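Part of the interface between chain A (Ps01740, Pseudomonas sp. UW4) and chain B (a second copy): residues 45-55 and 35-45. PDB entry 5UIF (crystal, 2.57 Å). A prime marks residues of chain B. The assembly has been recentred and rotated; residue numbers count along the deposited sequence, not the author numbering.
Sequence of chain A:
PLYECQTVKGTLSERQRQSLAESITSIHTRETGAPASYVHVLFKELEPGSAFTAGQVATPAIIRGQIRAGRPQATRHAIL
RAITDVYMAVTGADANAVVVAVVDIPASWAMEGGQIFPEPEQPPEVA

Chain A (45-55) ELEPGSAFTAG
Chain B (35-45) PASYVHVLFKE

Phe43′ and Phe52 cover the most surface here, and a short antiparallel sheet joining the two chains brings them together. Strand 51-53 runs against strand 40′-45′ at 169°, axes 4.7 Å apart, pairing Ala51 with Leu42′, Phe52 with Val41′ and Thr53 with His40′. Phe52 sits in the hydrogen-bonded pair: its N gives to Val41′ O at 2.8 Å, and Val41′ N returns to Phe52 O at 3.0 Å. Phe43′ N to Ser50 O, 2.8 Å, and Ala54 N to Val39′ O, 3.2 Å, extend the ladder at its two ends.

Both phenylalanines take chi1 m with chi2 near 90° (84° and 94°). Their rings meet obliquely, planes at 86° and centroids 5.6 Å apart, with Phe52 CE1 3.5 Å from Phe43′ CE1.

Ala51, Thr53, Leu42′ and His40′ occupy the other face. There Leu46 (chi1 m, chi2 t) packs its CD1 3.7 Å from Leu42′ CD2, while Thr53 OG1 and His40′ ND1 hydrogen-bond at 2.8 Å, both residues having chi1 m.

A type II turn, Glu47 to Ser50, leads into the strand, with Gly49 at phi/psi 95/10, where a CB would jam against the preceding carbonyl. Beside it, a water accepts from Glu47 N (2.8 Å) and donates to Phe43′ O (3.0 Å).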

# COMPACT_ATOMS: atom_id res chain seq x y z
N GLU A 45 -4.85 11.12 -0.97
CA GLU A 45 -5.94 11.62 -0.15
C GLU A 45 -7.11 10.64 -0.10
O GLU A 45 -7.41 9.96 -1.09
CB GLU A 45 -6.43 12.97 -0.66
CG GLU A 45 -5.47 14.12 -0.37
CD GLU A 45 -6.07 15.47 -0.70
OE1 GLU A 45 -7.05 15.52 -1.47
OE2 GLU A 45 -5.56 16.49 -0.18
N LEU A 46 -7.76 10.57 1.06
CA LEU A 46 -8.92 9.72 1.24
C LEU A 46 -10.20 10.55 1.19
O LEU A 46 -10.23 11.68 1.68
CB LEU A 46 -8.84 8.96 2.57
CG LEU A 46 -7.64 8.04 2.75
CD1 LEU A 46 -7.53 7.58 4.20
CD2 LEU A 46 -7.73 6.85 1.82
N GLU A 47 -11.24 10.00 0.59
CA GLU A 47 -12.54 10.67 0.55
C GLU A 47 -13.11 10.79 1.95
O GLU A 47 -12.96 9.88 2.77
CB GLU A 47 -13.51 9.91 -0.36
CG GLU A 47 -13.11 9.89 -1.82
CD GLU A 47 -13.15 11.27 -2.45
OE1 GLU A 47 -14.02 12.08 -2.07
OE2 GLU A 47 -12.30 11.56 -3.32
N PRO A 48 -13.76 11.93 2.25
CA PRO A 48 -14.41 12.13 3.55
C PRO A 48 -15.43 11.04 3.85
O PRO A 48 -16.35 10.82 3.06
CB PRO A 48 -15.09 13.49 3.39
CG PRO A 48 -14.28 14.19 2.35
CD PRO A 48 -13.85 13.12 1.39
N GLY A 49 -15.27 10.37 4.99
CA GLY A 49 -16.16 9.29 5.37
C GLY A 49 -15.62 7.93 4.96
O GLY A 49 -16.33 6.93 5.04
N SER A 50 -14.37 7.90 4.51
CA SER A 50 -13.73 6.65 4.12
C SER A 50 -12.56 6.33 5.04
O SER A 50 -11.83 5.36 4.83
CB SER A 50 -13.26 6.71 2.67
OG SER A 50 -14.34 7.00 1.80
N ALA A 51 -12.38 7.16 6.07
CA ALA A 51 -11.35 6.93 7.07
C ALA A 51 -11.99 6.72 8.44
O ALA A 51 -12.75 7.57 8.91
CB ALA A 51 -10.37 8.10 7.11
N PHE A 52 -11.69 5.59 9.07
CA PHE A 52 -12.33 5.24 10.33
C PHE A 52 -11.33 4.96 11.44
O PHE A 52 -10.27 4.39 11.21
CB PHE A 52 -13.25 4.03 10.14
CG PHE A 52 -14.45 4.30 9.29
CD1 PHE A 52 -14.37 4.25 7.91
CD2 PHE A 52 -15.67 4.62 9.87
CE1 PHE A 52 -15.48 4.50 7.12
CE2 PHE A 52 -16.78 4.87 9.09
CZ PHE A 52 -16.68 4.81 7.71
N THR A 53 -11.69 5.37 12.66
CA THR A 53 -10.93 5.05 13.85
C THR A 53 -11.90 4.64 14.96
O THR A 53 -12.83 5.38 15.28
CB THR A 53 -10.07 6.23 14.32
OG1 THR A 53 -9.12 6.57 13.31
CG2 THR A 53 -9.33 5.88 15.60
N ALA A 54 -11.68 3.46 15.52
CA ALA A 54 -12.58 2.87 16.52
C ALA A 54 -13.99 2.74 15.97
O ALA A 54 -14.97 2.98 16.68
CB ALA A 54 -12.57 3.69 17.80
N GLY A 55 -14.10 2.36 14.70
CA GLY A 55 -15.39 2.12 14.07
C GLY A 55 -16.14 3.37 13.65
O GLY A 55 -17.17 3.28 12.98
N PRO B 35 -7.37 -2.40 22.21
CA PRO B 35 -8.38 -1.34 22.21
C PRO B 35 -8.81 -0.94 20.80
O PRO B 35 -8.00 -1.00 19.87
CB PRO B 35 -7.67 -0.18 22.91
CG PRO B 35 -6.62 -0.83 23.75
CD PRO B 35 -6.16 -2.01 22.95
N ALA B 36 -10.06 -0.53 20.65
CA ALA B 36 -10.59 -0.14 19.34
C ALA B 36 -9.98 1.18 18.87
O ALA B 36 -9.96 1.47 17.67
CB ALA B 36 -12.10 -0.02 19.40
N SER B 37 -9.47 1.96 19.81
CA SER B 37 -8.90 3.28 19.51
C SER B 37 -7.65 3.19 18.63
O SER B 37 -7.26 4.17 18.00
CB SER B 37 -8.57 4.02 20.80
OG SER B 37 -7.58 3.34 21.55
N TYR B 38 -7.03 2.01 18.60
CA TYR B 38 -5.83 1.80 17.80
C TYR B 38 -6.16 1.28 16.41
O TYR B 38 -5.32 1.28 15.51
CB TYR B 38 -4.87 0.84 18.50
CG TYR B 38 -4.17 1.42 19.70
CD1 TYR B 38 -4.72 1.33 20.97
CD2 TYR B 38 -2.95 2.07 19.57
CE1 TYR B 38 -4.08 1.86 22.07
CE2 TYR B 38 -2.30 2.61 20.67
CZ TYR B 38 -2.87 2.50 21.92
OH TYR B 38 -2.23 3.03 23.01
N VAL B 39 -7.40 0.82 16.23
CA VAL B 39 -7.82 0.23 14.96
C VAL B 39 -8.24 1.28 13.94
O VAL B 39 -9.17 2.05 14.18
CB VAL B 39 -8.98 -0.76 15.17
CG1 VAL B 39 -9.37 -1.40 13.84
CG2 VAL B 39 -8.59 -1.83 16.18
N HIS B 40 -7.55 1.31 12.81
CA HIS B 40 -7.86 2.24 11.73
C HIS B 40 -8.28 1.49 10.47
O HIS B 40 -7.57 0.60 10.01
CB HIS B 40 -6.66 3.14 11.42
CG HIS B 40 -6.15 3.89 12.61
ND1 HIS B 40 -6.72 5.07 13.04
CD2 HIS B 40 -5.12 3.64 13.45
CE1 HIS B 40 -6.06 5.51 14.10
NE2 HIS B 40 -5.09 4.66 14.37
N VAL B 41 -9.44 1.85 9.92
CA VAL B 41 -9.91 1.25 8.68
C VAL B 41 -10.02 2.31 7.59
O VAL B 41 -10.67 3.34 7.77
CB VAL B 41 -11.27 0.55 8.86
CG1 VAL B 41 -11.76 -0.01 7.53
CG2 VAL B 41 -11.17 -0.55 9.91
N LEU B 42 -9.38 2.05 6.45
CA LEU B 42 -9.36 3.00 5.35
C LEU B 42 -10.00 2.42 4.09
O LEU B 42 -9.77 1.25 3.75
CB LEU B 42 -7.93 3.44 5.05
CG LEU B 42 -7.08 3.88 6.24
CD1 LEU B 42 -5.67 4.21 5.80
CD2 LEU B 42 -7.72 5.06 6.95
N PHE B 43 -10.80 3.23 3.41
CA PHE B 43 -11.44 2.80 2.17
C PHE B 43 -10.95 3.61 0.98
O PHE B 43 -11.21 4.81 0.88
CB PHE B 43 -12.96 2.91 2.30
CG PHE B 43 -13.55 2.00 3.34
CD1 PHE B 43 -13.79 2.46 4.63
CD2 PHE B 43 -13.87 0.68 3.03
CE1 PHE B 43 -14.33 1.62 5.59
CE2 PHE B 43 -14.41 -0.15 3.99
CZ PHE B 43 -14.64 0.32 5.27
N LYS B 44 -10.25 2.94 0.07
CA LYS B 44 -9.75 3.58 -1.14
C LYS B 44 -10.50 3.08 -2.37
O LYS B 44 -10.85 1.90 -2.45
CB LYS B 44 -8.25 3.33 -1.31
CG LYS B 44 -7.41 3.83 -0.14
CD LYS B 44 -5.92 3.59 -0.38
CE LYS B 44 -5.60 2.11 -0.44
NZ LYS B 44 -4.15 1.88 -0.69
N GLU B 45 -10.75 3.97 -3.31
CA GLU B 45 -11.49 3.61 -4.52
C GLU B 45 -10.63 3.71 -5.77
O GLU B 45 -9.83 4.63 -5.93
CB GLU B 45 -12.73 4.50 -4.68
CG GLU B 45 -13.88 4.12 -3.76
CD GLU B 45 -15.13 4.94 -4.03
OE1 GLU B 45 -15.00 6.07 -4.54
OE2 GLU B 45 -16.24 4.45 -3.74
O HOH W 1 -11.26 7.44 -0.61